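Local coordinates for extracellular solute-binding protein family 1 (Arthrobacter chlorophenolicus, PDB 4R2F), which probably captures oligosaccharides such as laminaribiose outside the cell and hands them to an ABC-type sugar transporter, at residues L158-S163 / D290-S295. Residues are numbered along the deposited sequence; the frame is centred on the assembly and turned at random.
Sequences LWYRKS and DIVVAS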
ATOM      1  N   LEU A 158       4.020   5.021  10.862  1.00 28.58           N
ATOM      2  CA  LEU A 158       3.233   5.499  11.975  1.00 35.67           C
ATOM      3  C   LEU A 158       3.417   7.018  12.058  1.00 27.32           C
ATOM      4  O   LEU A 158       4.494   7.542  11.726  1.00 29.78           O
ATOM      5  CB  LEU A 158       3.673   4.813  13.253  1.00 27.44           C
ATOM      6  CG  LEU A 158       3.387   3.305  13.293  1.00 38.04           C
ATOM      7  CD1 LEU A 158       4.197   2.628  14.378  1.00 34.92           C
ATOM      8  CD2 LEU A 158       1.911   3.029  13.511  1.00 35.78           C
ATOM      9  N   TRP A 159       2.343   7.705  12.414  1.00 31.78           N
ATOM     10  CA  TRP A 159       2.304   9.162  12.499  1.00 26.98           C
ATOM     11  C   TRP A 159       1.700   9.539  13.821  1.00 32.89           C
ATOM     12  O   TRP A 159       0.939   8.749  14.391  1.00 31.80           O
ATOM     13  CB  TRP A 159       1.423   9.765  11.382  1.00 30.15           C
ATOM     14  CG  TRP A 159       1.989   9.595  10.026  1.00 28.52           C
ATOM     15  CD1 TRP A 159       1.924   8.483   9.266  1.00 28.23           C
ATOM     16  CD2 TRP A 159       2.741  10.562   9.268  1.00 26.66           C
ATOM     17  NE1 TRP A 159       2.584   8.682   8.082  1.00 29.24           N
ATOM     18  CE2 TRP A 159       3.093   9.950   8.056  1.00 31.05           C
ATOM     19  CE3 TRP A 159       3.131  11.884   9.494  1.00 29.03           C
ATOM     20  CZ2 TRP A 159       3.829  10.609   7.064  1.00 30.85           C
ATOM     21  CZ3 TRP A 159       3.865  12.537   8.517  1.00 24.10           C
ATOM     22  CH2 TRP A 159       4.197  11.903   7.310  1.00 26.22           C
ATOM     23  N   TYR A 160       1.997  10.764  14.272  1.00 27.40           N
ATOM     24  CA  TYR A 160       1.389  11.307  15.468  1.00 29.65           C
ATOM     25  C   TYR A 160       1.188  12.792  15.350  1.00 24.68           C
ATOM     26  O   TYR A 160       1.821  13.465  14.532  1.00 27.81           O
ATOM     27  CB  TYR A 160       2.211  10.985  16.725  1.00 30.66           C
ATOM     28  CG  TYR A 160       3.511  11.752  16.918  1.00 34.53           C
ATOM     29  CD1 TYR A 160       4.639  11.470  16.147  1.00 31.53           C
ATOM     30  CD2 TYR A 160       3.643  12.692  17.931  1.00 36.24           C
ATOM     31  CE1 TYR A 160       5.841  12.149  16.338  1.00 34.18           C
ATOM     32  CE2 TYR A 160       4.842  13.374  18.139  1.00 33.14           C
ATOM     33  CZ  TYR A 160       5.949  13.097  17.349  1.00 32.90           C
ATOM     34  OH  TYR A 160       7.132  13.777  17.554  1.00 36.95           O
ATOM     35  N   ARG A 161       0.293  13.305  16.174  1.00 32.33           N
ATOM     36  CA  ARG A 161       0.075  14.729  16.244  1.00 35.70           C
ATOM     37  C   ARG A 161       0.635  15.206  17.586  1.00 29.55           C
ATOM     38  O   ARG A 161       0.151  14.834  18.655  1.00 28.57           O
ATOM     39  CB  ARG A 161      -1.405  15.042  16.074  1.00 33.55           C
ATOM     40  CG  ARG A 161      -1.732  16.518  16.045  1.00 44.86           C
ATOM     41  CD  ARG A 161      -3.228  16.741  15.845  1.00 53.92           C
ATOM     42  NE  ARG A 161      -3.671  16.855  14.440  1.00 33.70           N
ATOM     43  CZ  ARG A 161      -3.537  17.942  13.664  1.00 33.32           C
ATOM     44  NH1 ARG A 161      -4.013  17.958  12.425  1.00 35.72           N
ATOM     45  NH2 ARG A 161      -2.915  19.017  14.105  1.00 38.03           N
ATOM     46  N   LYS A 162       1.674  16.017  17.519  1.00 28.87           N
ATOM     47  CA  LYS A 162       2.374  16.481  18.741  1.00 32.53           C
ATOM     48  C   LYS A 162       1.455  17.147  19.766  1.00 35.70           C
ATOM     49  O   LYS A 162       1.551  16.868  20.958  1.00 40.84           O
ATOM     50  CB  LYS A 162       3.468  17.466  18.392  1.00 33.68           C
ATOM     51  CG  LYS A 162       4.502  16.947  17.413  1.00 49.79           C
ATOM     52  CD  LYS A 162       5.606  17.972  17.171  1.00 57.53           C
ATOM     53  CE  LYS A 162       5.053  19.298  16.686  1.00 74.63           C
ATOM     54  NZ  LYS A 162       6.020  19.959  15.787  1.00 55.60           N
ATOM     55  N   SER A 163       0.544  17.998  19.302  1.00 38.15           N
ATOM     56  CA  SER A 163      -0.341  18.728  20.221  1.00 32.88           C
ATOM     57  C   SER A 163      -1.190  17.779  21.050  1.00 42.24           C
ATOM     58  O   SER A 163      -1.495  18.053  22.199  1.00 32.64           O
ATOM     59  CB  SER A 163      -1.234  19.710  19.453  1.00 42.61           C
ATOM     60  OG  SER A 163      -1.969  19.051  18.421  1.00 31.64           O
ATOM     61  N   ASP A 290       2.291  19.933  12.776  1.00 30.86           N
ATOM     62  CA  ASP A 290       1.848  19.231  13.983  1.00 32.91           C
ATOM     63  C   ASP A 290       1.799  17.718  13.749  1.00 33.52           C
ATOM     64  O   ASP A 290       2.005  16.949  14.683  1.00 33.26           O
ATOM     65  CB  ASP A 290       0.491  19.755  14.461  1.00 33.71           C
ATOM     66  CG  ASP A 290       0.186  19.391  15.890  1.00 34.62           C
ATOM     67  OD1 ASP A 290       1.103  19.218  16.711  1.00 38.65           O
ATOM     68  OD2 ASP A 290      -1.002  19.274  16.225  1.00 44.76           O
ATOM     69  N   ILE A 291       1.571  17.300  12.503  1.00 31.55           N
ATOM     70  CA  ILE A 291       1.505  15.871  12.154  1.00 29.99           C
ATOM     71  C   ILE A 291       2.870  15.414  11.679  1.00 29.59           C
ATOM     72  O   ILE A 291       3.376  15.918  10.670  1.00 29.13           O
ATOM     73  CB  ILE A 291       0.498  15.583  11.032  1.00 29.21           C
ATOM     74  CG1 ILE A 291      -0.923  15.948  11.482  1.00 32.26           C
ATOM     75  CG2 ILE A 291       0.581  14.112  10.642  1.00 33.77           C
ATOM     76  CD1 ILE A 291      -1.919  15.979  10.340  1.00 35.89           C
ATOM     77  N   VAL A 292       3.429  14.435  12.389  1.00 27.37           N
ATOM     78  CA  VAL A 292       4.826  14.035  12.266  1.00 26.23           C
ATOM     79  C   VAL A 292       4.996  12.511  12.246  1.00 23.85           C
ATOM     80  O   VAL A 292       4.230  11.767  12.883  1.00 25.98           O
ATOM     81  CB  VAL A 292       5.624  14.631  13.462  1.00 39.23           C
ATOM     82  CG1 VAL A 292       7.037  14.080  13.541  1.00 59.72           C
ATOM     83  CG2 VAL A 292       5.632  16.153  13.362  1.00 57.72           C
ATOM     84  N   VAL A 293       6.009  12.046  11.527  1.00 26.75           N
ATOM     85  CA  VAL A 293       6.320  10.586  11.501  1.00 24.85           C
ATOM     86  C   VAL A 293       6.836  10.130  12.852  1.00 32.90           C
ATOM     87  O   VAL A 293       7.689  10.791  13.449  1.00 28.06           O
ATOM     88  CB  VAL A 293       7.325  10.248  10.381  1.00 25.52           C
ATOM     89  CG1 VAL A 293       7.793   8.797  10.460  1.00 29.67           C
ATOM     90  CG2 VAL A 293       6.682  10.504   9.028  1.00 34.82           C
ATOM     91  N   ALA A 294       6.278   9.027  13.345  1.00 29.44           N
ATOM     92  CA  ALA A 294       6.728   8.410  14.598  1.00 25.79           C
ATOM     93  C   ALA A 294       7.696   7.265  14.287  1.00 24.67           C
ATOM     94  O   ALA A 294       7.631   6.668  13.212  1.00 27.66           O
ATOM     95  CB  ALA A 294       5.527   7.891  15.399  1.00 30.04           C
ATOM     96  N   SER A 295       8.572   6.933  15.233  1.00 30.60           N
ATOM     97  CA  SER A 295       9.496   5.808  15.019  1.00 35.95           C
ATOM     98  C   SER A 295       8.744   4.483  15.054  1.00 31.94           C
ATOM     99  O   SER A 295       7.743   4.358  15.762  1.00 33.54           O
ATOM    100  CB  SER A 295      10.602   5.804  16.077  1.00 31.00           C
ATOM    101  OG  SER A 295      11.453   6.942  15.910  1.00 36.65           O
TER
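W159 lays one face of its indole against the CG2 methyl of V293, which stands 3.4 Å from the centroid of the six-membered ring in a CH-pi contact only 14° off the ring normal. CG of W159 lies anti to its carbonyl carbon (chi1 -68°), a turn that swings the indole across the neighbouring strand and brings W159 CE3 to 3.6 Å from CG2 of I291. On the sheet face opposite R161 and I291, the Y160 ring runs alongside V292, with Y160 CE1 3.6 Å from V292 CG1, while Y160 CD1 comes 3.8 Å from A294 CB. The backbones pair as antiparallel strands: Y160 and V292 form a hydrogen-bonded pair, Y160 N to V292 O and V292 N to Y160 O both 2.8 Å. The pairing illustrates how solute-binding proteins of this type build a lobe from strands distant in sequence, here 291-294 edging the long strand 145-161, with the bound disaccharide some way off, a glucose about 11 Å from the W159 side chain. Farther out, I291 lays CG1 over one face of the R161 guanidinium, and R161 NH2 makes a salt bridge to D290 OD2, its detail doubtful because OD2 sits too close to a neighbouring atom in the model; NH1 turns instead to D286 and the carbonyl of W266. A leucine in place of R161 would probably leave D286 and D290 without their shared cationic partner. Where the strand gives way to helix 162-168, the D290 backbone O accepts K162 N, and D290 OD1 takes S163 N at 2.9 Å through its syn lone pair.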